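Local coordinates for protein flagellar assembly factor FliW (Geobacillus thermodenitrificans, PDB 5DMD) that probably binds the translational regulator CsrA, relieving its repression of flagellin synthesis, and probably also binds flagellin during assembly of the flagellum, at residues Glu16-Gln24 and Glu31-Gln39; Phe102-Gln110 and Tyr132-Lys142. The protein carries 1 engineered substitution. All coordinates share one frame; numbering follows the deposited sequence. Where two conformers were deposited one is given.

How the interactions relate
Interaction 1 (16-24 with 31-39) and interaction 2 (102-110 with 132-142) belong to the same curled antiparallel sheet but lie on opposite sides of the centre of the chain, with centres about 26 Å apart and nearest atoms about 13 Å apart. They follow one another in sequence: the first closes before the second opens. Strand 20-21 pairs with strand 34-39, and the sheet continues through strands 45-50, 57-61 and 90-97 to strand 106-116, which receives strand 136-137. Interaction 1 thus joins strands from the early part of the chain, while interaction 2 adds a late strand, so a single sheet ties early and late parts of the chain together in this probably monomeric protein.

Interaction 1: residues Glu16-Gln24 and Glu31-Gln39; sequences EKDIVRFEQ and EEKQFVLLQ. Engineered in segment 31-39: Gln-39 (natural residue Pro).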
loop_
_atom_site.group_PDB
_atom_site.type_symbol
_atom_site.label_atom_id
_atom_site.label_comp_id
_atom_site.label_asym_id
_atom_site.label_seq_id
_atom_site.Cartn_x
_atom_site.Cartn_y
_atom_site.Cartn_z
ATOM N N GLU A 16 -6.656 -8.365 -17.342
ATOM C CA GLU A 16 -6.985 -6.940 -17.351
ATOM C C GLU A 16 -7.776 -6.542 -16.112
ATOM O O GLU A 16 -7.571 -5.455 -15.555
ATOM C CB GLU A 16 -7.795 -6.598 -18.601
ATOM C CG GLU A 16 -7.107 -5.646 -19.562
ATOM C CD GLU A 16 -7.795 -5.596 -20.914
ATOM O OE1 GLU A 16 -8.758 -4.814 -21.061
ATOM O OE2 GLU A 16 -7.375 -6.337 -21.829
ATOM N N LYS A 17 -8.679 -7.410 -15.658
ATOM C CA LYS A 17 -9.511 -7.095 -14.504
ATOM C C LYS A 17 -8.755 -7.161 -13.187
ATOM O O LYS A 17 -9.337 -6.841 -12.145
ATOM C CB LYS A 17 -10.741 -8.002 -14.453
ATOM C CG LYS A 17 -11.665 -7.856 -15.643
ATOM C CD LYS A 17 -13.005 -8.486 -15.336
ATOM C CE LYS A 17 -13.666 -7.727 -14.195
ATOM N NZ LYS A 17 -14.383 -6.516 -14.681
ATOM N N ASP A 18 -7.484 -7.567 -13.209
ATOM C CA ASP A 18 -6.663 -7.579 -12.011
ATOM C C ASP A 18 -5.998 -6.234 -11.762
ATOM O O ASP A 18 -5.549 -5.979 -10.641
ATOM C CB ASP A 18 -5.539 -8.611 -12.148
ATOM C CG ASP A 18 -6.053 -10.041 -12.238
ATOM O OD1 ASP A 18 -7.067 -10.369 -11.591
ATOM O OD2 ASP A 18 -5.407 -10.845 -12.942
ATOM N N ILE A 19 -5.916 -5.381 -12.780
ATOM C CA ILE A 19 -5.060 -4.198 -12.715
ATOM C C ILE A 19 -5.764 -3.082 -11.959
ATOM O O ILE A 19 -6.927 -2.759 -12.238
ATOM C CB ILE A 19 -4.646 -3.744 -14.123
ATOM C CG1 ILE A 19 -3.827 -4.855 -14.787
ATOM C CG2 ILE A 19 -3.878 -2.415 -14.083
ATOM C CD1 ILE A 19 -3.384 -4.545 -16.195
ATOM N N VAL A 20 -5.063 -2.491 -10.997
ATOM C CA VAL A 20 -5.502 -1.267 -10.337
ATOM C C VAL A 20 -4.771 -0.107 -10.991
ATOM O O VAL A 20 -3.532 -0.083 -11.030
ATOM C CB VAL A 20 -5.218 -1.300 -8.830
ATOM C CG1 VAL A 20 -5.719 -0.008 -8.169
ATOM C CG2 VAL A 20 -5.868 -2.509 -8.186
ATOM N N ARG A 21 -5.535 0.854 -11.509
ATOM C CA ARG A 21 -4.959 2.029 -12.145
ATOM C C ARG A 21 -4.720 3.114 -11.106
ATOM O O ARG A 21 -5.625 3.464 -10.339
ATOM C CB ARG A 21 -5.865 2.573 -13.249
ATOM C CG ARG A 21 -5.282 3.814 -13.911
ATOM C CD ARG A 21 -6.124 4.339 -15.065
ATOM N NE ARG A 21 -5.407 5.364 -15.816
ATOM C CZ ARG A 21 -4.361 5.133 -16.603
ATOM N NH1 ARG A 21 -3.926 3.905 -16.837
ATOM N NH2 ARG A 21 -3.743 6.162 -17.176
ATOM N N PHE A 22 -3.496 3.631 -11.078
ATOM C CA PHE A 22 -3.104 4.786 -10.274
ATOM C C PHE A 22 -2.926 5.937 -11.265
ATOM O O PHE A 22 -1.879 6.067 -11.901
ATOM C CB PHE A 22 -1.796 4.461 -9.548
ATOM C CG PHE A 22 -1.964 3.598 -8.320
ATOM C CD1 PHE A 22 -2.341 2.277 -8.416
ATOM C CD2 PHE A 22 -1.695 4.131 -7.068
ATOM C CE1 PHE A 22 -2.474 1.504 -7.280
ATOM C CE2 PHE A 22 -1.820 3.363 -5.926
ATOM C CZ PHE A 22 -2.211 2.046 -6.032
ATOM N N GLU A 23 -3.949 6.780 -11.394
ATOM C CA GLU A 23 -3.944 7.770 -12.469
ATOM C C GLU A 23 -2.830 8.802 -12.308
ATOM O O GLU A 23 -2.342 9.348 -13.306
ATOM C CB GLU A 23 -5.314 8.433 -12.577
ATOM C CG GLU A 23 -6.393 7.469 -13.060
ATOM C CD GLU A 23 -7.788 8.064 -13.027
ATOM O OE1 GLU A 23 -7.959 9.157 -12.449
ATOM O OE2 GLU A 23 -8.716 7.426 -13.566
ATOM N N GLN A 24 -2.387 9.063 -11.083
ATOM C CA GLN A 24 -1.268 9.963 -10.845
ATOM C C GLN A 24 0.033 9.221 -10.609
ATOM O O GLN A 24 1.000 9.831 -10.134
ATOM C CB GLN A 24 -1.549 10.877 -9.646
ATOM C CG GLN A 24 -2.686 11.853 -9.851
ATOM C CD GLN A 24 -2.865 12.788 -8.675
ATOM O OE1 GLN A 24 -2.718 12.391 -7.520
ATOM N NE2 GLN A 24 -3.171 14.046 -8.966
ATOM N N GLU A 31 5.019 7.825 -13.603
ATOM C CA GLU A 31 4.789 7.058 -14.819
ATOM C C GLU A 31 4.268 5.664 -14.523
ATOM O O GLU A 31 3.839 4.967 -15.448
ATOM C CB GLU A 31 6.128 6.950 -15.552
ATOM C CG GLU A 31 7.140 6.036 -14.839
ATOM C CD GLU A 31 7.898 6.729 -13.697
ATOM O OE1 GLU A 31 8.033 7.969 -13.717
ATOM O OE2 GLU A 31 8.365 6.021 -12.782
ATOM N N GLU A 32 4.298 5.247 -13.258
ATOM C CA GLU A 32 3.863 3.913 -12.854
ATOM C C GLU A 32 2.385 3.971 -12.497
ATOM O O GLU A 32 2.003 4.245 -11.356
ATOM C CB GLU A 32 4.736 3.408 -11.711
ATOM C CG GLU A 32 6.184 3.226 -12.117
ATOM C CD GLU A 32 6.399 1.947 -12.929
ATOM O OE1 GLU A 32 5.497 1.076 -12.943
ATOM O OE2 GLU A 32 7.483 1.801 -13.530
ATOM N N LYS A 33 1.543 3.700 -13.494
ATOM C CA LYS A 33 0.106 3.868 -13.370
ATOM C C LYS A 33 -0.670 2.561 -13.311
ATOM O O LYS A 33 -1.899 2.598 -13.195
ATOM C CB LYS A 33 -0.429 4.752 -14.502
ATOM C CG LYS A 33 0.179 6.162 -14.503
ATOM C CD LYS A 33 -0.594 7.088 -15.433
ATOM C CE LYS A 33 0.152 8.395 -15.671
ATOM N NZ LYS A 33 0.383 9.170 -14.419
ATOM N N GLN A 34 -0.001 1.408 -13.380
ATOM C CA GLN A 34 -0.670 0.114 -13.400
ATOM C C GLN A 34 0.008 -0.812 -12.407
ATOM O O GLN A 34 1.214 -1.078 -12.525
ATOM C CB GLN A 34 -0.622 -0.500 -14.796
ATOM C CG GLN A 34 -1.525 0.188 -15.794
ATOM C CD GLN A 34 -1.145 -0.136 -17.221
ATOM O OE1 GLN A 34 -1.960 -0.641 -17.987
ATOM N NE2 GLN A 34 0.099 0.146 -17.582
ATOM N N PHE A 35 -0.765 -1.308 -11.441
ATOM C CA PHE A 35 -0.264 -2.224 -10.428
ATOM C C PHE A 35 -1.222 -3.392 -10.259
ATOM O O PHE A 35 -2.421 -3.301 -10.532
ATOM C CB PHE A 35 -0.136 -1.522 -9.066
ATOM C CG PHE A 35 1.003 -0.563 -8.987
ATOM C CD1 PHE A 35 0.858 0.757 -9.399
ATOM C CD2 PHE A 35 2.227 -0.972 -8.479
ATOM C CE1 PHE A 35 1.935 1.645 -9.318
ATOM C CE2 PHE A 35 3.302 -0.100 -8.405
ATOM C CZ PHE A 35 3.154 1.212 -8.820
ATOM N N VAL A 36 -0.678 -4.498 -9.791
ATOM C CA VAL A 36 -1.486 -5.626 -9.352
ATOM C C VAL A 36 -1.123 -5.909 -7.903
ATOM O O VAL A 36 0.003 -5.643 -7.466
ATOM C CB VAL A 36 -1.297 -6.878 -10.248
ATOM C CG1 VAL A 36 0.167 -7.296 -10.309
ATOM C CG2 VAL A 36 -2.174 -8.035 -9.796
ATOM N N LEU A 37 -2.094 -6.406 -7.143
ATOM C CA LEU A 37 -1.903 -6.751 -5.739
ATOM C C LEU A 37 -1.762 -8.260 -5.637
ATOM O O LEU A 37 -2.681 -8.994 -6.006
ATOM C CB LEU A 37 -3.077 -6.265 -4.891
ATOM C CG LEU A 37 -3.117 -4.796 -4.456
ATOM C CD1 LEU A 37 -3.070 -3.831 -5.635
ATOM C CD2 LEU A 37 -4.360 -4.541 -3.620
ATOM N N LEU A 38 -0.618 -8.718 -5.131
ATOM C CA LEU A 38 -0.289 -10.137 -5.100
ATOM C C LEU A 38 -0.055 -10.575 -3.667
ATOM O O LEU A 38 0.889 -10.113 -3.019
ATOM C CB LEU A 38 0.949 -10.430 -5.947
ATOM C CG LEU A 38 0.959 -9.921 -7.381
ATOM C CD1 LEU A 38 2.341 -10.091 -7.996
ATOM C CD2 LEU A 38 -0.087 -10.707 -8.192
ATOM N N GLN A 39 -0.889 -11.492 -3.187
ATOM C CA GLN A 39 -0.728 -11.998 -1.834
ATOM C C GLN A 39 0.601 -12.732 -1.692
ATOM O O GLN A 39 1.005 -13.507 -2.568
ATOM C CB GLN A 39 -1.892 -12.922 -1.477
ATOM C CG GLN A 39 -3.218 -12.187 -1.328
ATOM C CD GLN A 39 -4.281 -13.019 -0.638
ATOM O OE1 GLN A 39 -4.814 -13.969 -1.214
ATOM N NE2 GLN A 39 -4.595 -12.664 0.603
HETATM O O HOH W 1 -4.671 -6.969 -8.260
#
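Lys-33 reaches along the backbone of Phe-22 and Glu-23, touching it with nearly every atom of its side chain. CB and CG pass beside Phe-22 O, CG at 3.3 Å from it; CD touches Glu-23 O and Arg-21 NH2, and CE again meets Glu-23 O. A final bend at chi4 (-61°) turns NZ onto Glu-23 O, a 2.9 Å hydrogen bond made from above the carbonyl plane. Leu-30 O is a second acceptor for the same ammonium, so two backbone carbonyls fix its position. CB of Lys-33 also lies over one face of the Arg-21 guanidinium.

The backbones join more regularly. Val-20 and Phe-35 are a hydrogen-bonded pair, Val-20 N giving to Phe-35 O at 2.8 Å and Phe-35 N to Val-20 O at 3.1 Å, and Phe-22 N adds a bond to Lys-33 O. Beyond them a water bridges Asp-18 O and Leu-37 N.

On the buried face, Phe-35 presents its ring edge to the face of Phe-22, with centroids 5.2 Å apart and planes at 65°. Val-20 CG2 packs against Leu-37 CD1 nearby, and Ile-113 and Ile-115 of strand 106-116 touch Phe-22 and Leu-37. The whole is a short antiparallel strand pairing with a T-shaped aromatic pair on its inner face, part of the curled antiparallel sheet of FliW.

Interaction 2: residues Phe102-Gln110 and Tyr132-Lys142; sequences FDDTTANLQ and YKTKHRLFPEK
Arg-137 meets Asp-104 across an antiparallel strand pairing in which Thr-106 and Arg-137 are a non-hydrogen-bonded pair and Ala-107 and His-136 a hydrogen-bonded one. Arg-137 NH1 donates almost straight (174°) to Asp-104 OD1 at 3.0 Å; the oxygen lies in the guanidinium plane, although the donor stands above the plane of the carboxylate. Asp-103 OD2 is a second, longer salt-bridge partner, 3.5 Å from Arg-137 NH2.

The guanidinium is steered from the loop that follows its own strand. A bend at chi3 (58°) lets NE donate to Phe-139 O at 2.9 Å while NH2 reaches Pro-140 O, and Glu-141 OE2 lies over one face of the group. Over the opposite face sits a water that donates to Asp-103 O and Thr-105 O and accepts from Phe-139 N. The hydrogen bonds to Asp-104, Phe-139 and Pro-140 probably fix the rotation of the group, and the surrounding carboxylates probably balance its charge.

Backbone bonds carry the pairing onward: Leu-138 N gives to Thr-105 O, and Ala-107 and His-136 exchange two bonds. Leu-138 CD1 packs on Ala-107 CB, and Leu-96 of strand 90-97 touches both side chains. At the far end Leu-109 CB meets Tyr-132 CB, and the Tyr-132 hydroxyl bonds to Glu-71 N.

Lys-133 N lies close to the plane of the His-136 imidazole and donates to NE2 at 2.9 Å, which probably fixes the ring's rotation, while Leu-109 CD1 rests over one face, 3.5 Å from the ring centroid and 12° off its normal, a CH-pi contact.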
loop_
_atom_site.group_PDB
_atom_site.type_symbol
_atom_site.label_atom_id
_atom_site.label_comp_id
_atom_site.label_asym_id
_atom_site.label_seq_id
_atom_site.Cartn_x
_atom_site.Cartn_y
_atom_site.Cartn_z
ATOM N N PHE A 102 12.985 -9.323 11.261
ATOM C CA PHE A 102 11.705 -8.769 10.836
ATOM C C PHE A 102 11.042 -7.946 11.934
ATOM O O PHE A 102 10.258 -7.039 11.634
ATOM C CB PHE A 102 10.754 -9.880 10.399
ATOM C CG PHE A 102 9.433 -9.366 9.916
ATOM C CD1 PHE A 102 8.279 -9.578 10.653
ATOM C CD2 PHE A 102 9.351 -8.657 8.734
ATOM C CE1 PHE A 102 7.071 -9.093 10.211
ATOM C CE2 PHE A 102 8.144 -8.171 8.287
ATOM C CZ PHE A 102 7.006 -8.385 9.025
ATOM N N ASP A 103 11.343 -8.236 13.202
ATOM C CA ASP A 103 10.668 -7.578 14.311
ATOM C C ASP A 103 11.026 -6.104 14.427
ATOM O O ASP A 103 10.435 -5.408 15.257
ATOM C CB ASP A 103 11.027 -8.285 15.621
ATOM C CG ASP A 103 10.083 -7.940 16.745
ATOM O OD1 ASP A 103 8.904 -8.333 16.647
ATOM O OD2 ASP A 103 10.518 -7.285 17.723
ATOM N N ASP A 104 11.979 -5.607 13.640
ATOM C CA ASP A 104 12.305 -4.189 13.599
ATOM C C ASP A 104 11.614 -3.474 12.445
ATOM O O ASP A 104 11.902 -2.302 12.184
ATOM C CB ASP A 104 13.821 -3.993 13.515
ATOM C CG ASP A 104 14.527 -4.347 14.809
ATOM O OD1 ASP A 104 13.847 -4.470 15.853
ATOM O OD2 ASP A 104 15.765 -4.522 14.773
ATOM N N THR A 105 10.716 -4.162 11.743
ATOM C CA THR A 105 10.050 -3.580 10.584
ATOM C C THR A 105 9.134 -2.439 11.018
ATOM O O THR A 105 8.516 -2.480 12.088
ATOM C CB THR A 105 9.249 -4.668 9.874
ATOM O OG1 THR A 105 10.166 -5.617 9.307
ATOM C CG2 THR A 105 8.343 -4.106 8.778
ATOM N N THR A 106 9.059 -1.407 10.179
ATOM C CA THR A 106 8.194 -0.263 10.416
ATOM C C THR A 106 7.218 -0.089 9.262
ATOM O O THR A 106 7.401 -0.641 8.177
ATOM C CB THR A 106 9.002 1.030 10.582
ATOM O OG1 THR A 106 9.772 1.279 9.398
ATOM C CG2 THR A 106 9.934 0.925 11.779
ATOM N N ALA A 107 6.182 0.703 9.518
ATOM C CA ALA A 107 5.207 1.093 8.509
ATOM C C ALA A 107 5.142 2.613 8.398
ATOM O O ALA A 107 5.309 3.331 9.387
ATOM C CB ALA A 107 3.816 0.575 8.881
ATOM N N ASN A 108 4.886 3.102 7.181
ATOM C CA ASN A 108 4.662 4.530 6.946
ATOM C C ASN A 108 3.165 4.799 7.061
ATOM O O ASN A 108 2.412 4.610 6.103
ATOM C CB ASN A 108 5.224 4.971 5.593
ATOM C CG ASN A 108 5.125 6.479 5.383
ATOM O OD1 ASN A 108 4.290 7.150 5.990
ATOM N ND2 ASN A 108 5.999 7.024 4.542
ATOM N N LEU A 109 2.734 5.245 8.246
ATOM C CA LEU A 109 1.332 5.571 8.473
ATOM C C LEU A 109 0.939 6.934 7.909
ATOM O O LEU A 109 -0.262 7.217 7.785
ATOM C CB LEU A 109 1.017 5.492 9.971
ATOM C CG LEU A 109 1.308 4.139 10.621
ATOM C CD1 LEU A 109 0.821 4.151 12.061
ATOM C CD2 LEU A 109 0.675 3.000 9.834
ATOM N N GLN A 110 1.912 7.771 7.534
ATOM C CA GLN A 110 1.595 9.066 6.943
ATOM C C GLN A 110 1.100 8.956 5.509
ATOM O O GLN A 110 0.403 9.863 5.042
ATOM C CB GLN A 110 2.828 9.979 6.969
ATOM C CG GLN A 110 2.523 11.437 6.644
ATOM C CD GLN A 110 3.769 12.250 6.322
ATOM O OE1 GLN A 110 4.892 11.832 6.596
ATOM N NE2 GLN A 110 3.569 13.431 5.747
ATOM N N TYR A 132 0.665 11.154 12.358
ATOM C CA TYR A 132 1.308 9.947 11.871
ATOM C C TYR A 132 2.631 10.272 11.193
ATOM O O TYR A 132 2.797 11.326 10.569
ATOM C CB TYR A 132 0.382 9.229 10.890
ATOM C CG TYR A 132 -0.890 8.725 11.526
ATOM C CD1 TYR A 132 -0.849 7.861 12.615
ATOM C CD2 TYR A 132 -2.131 9.119 11.050
ATOM C CE1 TYR A 132 -2.011 7.401 13.204
ATOM C CE2 TYR A 132 -3.298 8.667 11.633
ATOM C CZ TYR A 132 -3.233 7.807 12.708
ATOM O OH TYR A 132 -4.390 7.347 13.292
ATOM N N LYS A 133 3.579 9.353 11.330
ATOM C CA LYS A 133 4.946 9.526 10.858
ATOM C C LYS A 133 5.290 8.475 9.807
ATOM O O LYS A 133 4.506 7.582 9.495
ATOM C CB LYS A 133 5.942 9.500 12.021
ATOM C CG LYS A 133 5.439 10.164 13.292
ATOM C CD LYS A 133 5.441 11.677 13.120
ATOM C CE LYS A 133 5.406 12.405 14.454
ATOM N NZ LYS A 133 6.572 13.326 14.588
ATOM N N THR A 134 6.493 8.600 9.250
ATOM C CA THR A 134 6.950 7.704 8.200
ATOM C C THR A 134 7.454 6.368 8.726
ATOM O O THR A 134 7.647 5.440 7.934
ATOM C CB THR A 134 8.030 8.403 7.368
ATOM O OG1 THR A 134 9.228 8.518 8.142
ATOM C CG2 THR A 134 7.561 9.786 6.962
ATOM N N LYS A 135 7.677 6.241 10.029
ATOM C CA LYS A 135 8.176 4.998 10.604
ATOM C C LYS A 135 7.456 4.765 11.922
ATOM O O LYS A 135 7.641 5.524 12.879
ATOM C CB LYS A 135 9.692 5.057 10.807
ATOM C CG LYS A 135 10.481 4.662 9.565
ATOM C CD LYS A 135 11.620 5.625 9.285
ATOM C CE LYS A 135 12.840 5.305 10.126
ATOM N NZ LYS A 135 14.069 5.955 9.586
ATOM N N HIS A 136 6.606 3.743 11.951
ATOM C CA HIS A 136 6.000 3.243 13.180
ATOM C C HIS A 136 6.336 1.759 13.264
ATOM O O HIS A 136 6.001 1.000 12.349
ATOM C CB HIS A 136 4.478 3.398 13.143
ATOM C CG HIS A 136 3.991 4.816 13.224
ATOM N ND1 HIS A 136 3.362 5.326 14.338
ATOM C CD2 HIS A 136 3.993 5.812 12.306
ATOM C CE1 HIS A 136 3.021 6.584 14.116
ATOM N NE2 HIS A 136 3.391 6.902 12.888
ATOM N N ARG A 137 6.984 1.345 14.359
ATOM C CA ARG A 137 7.257 -0.073 14.572
ATOM C C ARG A 137 5.974 -0.897 14.600
ATOM O O ARG A 137 4.991 -0.539 15.254
ATOM C CB ARG A 137 8.007 -0.303 15.889
ATOM C CG ARG A 137 9.487 0.038 15.874
ATOM C CD ARG A 137 10.140 -0.213 17.250
ATOM N NE ARG A 137 9.991 -1.598 17.687
ATOM C CZ ARG A 137 10.845 -2.571 17.393
ATOM N NH1 ARG A 137 11.904 -2.353 16.628
ATOM N NH2 ARG A 137 10.618 -3.797 17.858
ATOM N N LEU A 138 6.017 -2.047 13.921
ATOM C CA LEU A 138 4.916 -3.003 13.988
ATOM C C LEU A 138 4.887 -3.740 15.318
ATOM O O LEU A 138 3.840 -4.265 15.703
ATOM C CB LEU A 138 5.043 -4.037 12.868
ATOM C CG LEU A 138 4.441 -3.687 11.507
ATOM C CD1 LEU A 138 5.112 -2.467 10.881
ATOM C CD2 LEU A 138 4.567 -4.897 10.589
ATOM N N PHE A 139 6.024 -3.840 16.000
ATOM C CA PHE A 139 6.137 -4.646 17.203
ATOM C C PHE A 139 6.694 -3.812 18.346
ATOM O O PHE A 139 7.457 -2.865 18.122
ATOM C CB PHE A 139 7.075 -5.843 16.966
ATOM C CG PHE A 139 6.641 -6.725 15.829
ATOM C CD1 PHE A 139 5.747 -7.764 16.040
ATOM C CD2 PHE A 139 7.133 -6.522 14.556
ATOM C CE1 PHE A 139 5.340 -8.571 14.991
ATOM C CE2 PHE A 139 6.732 -7.326 13.501
ATOM C CZ PHE A 139 5.836 -8.353 13.722
ATOM N N PRO A 140 6.330 -4.138 19.583
ATOM C CA PRO A 140 6.913 -3.417 20.717
ATOM C C PRO A 140 8.420 -3.622 20.777
ATOM O O PRO A 140 8.979 -4.552 20.198
ATOM C CB PRO A 140 6.213 -4.032 21.935
ATOM C CG PRO A 140 5.728 -5.359 21.470
ATOM C CD PRO A 140 5.422 -5.216 20.010
ATOM N N GLU A 141 9.087 -2.706 21.459
ATOM C CA GLU A 141 10.526 -2.822 21.625
ATOM C C GLU A 141 10.856 -4.035 22.493
ATOM O O GLU A 141 10.175 -4.307 23.484
ATOM C CB GLU A 141 11.045 -1.554 22.298
ATOM C CG GLU A 141 11.096 -0.341 21.378
ATOM C CD GLU A 141 12.240 -0.404 20.382
ATOM O OE1 GLU A 141 12.468 0.601 19.675
ATOM O OE2 GLU A 141 12.925 -1.445 20.310
ATOM N N LYS A 142 11.883 -4.795 22.104
ATOM C CA LYS A 142 12.334 -5.877 22.969
ATOM C C LYS A 142 13.619 -5.573 23.715
ATOM O O LYS A 142 13.818 -6.112 24.801
ATOM C CB LYS A 142 12.551 -7.187 22.212
ATOM C CG LYS A 142 11.305 -7.894 21.742
ATOM C CD LYS A 142 11.696 -9.288 21.288
ATOM C CE LYS A 142 12.499 -9.240 20.015
ATOM N NZ LYS A 142 11.627 -9.001 18.860
HETATM O O HOH W 2 8.752 -3.347 14.778
HETATM O O HOH W 3 12.855 -0.590 14.724
HETATM O O HOH W 4 8.255 2.739 7.642
#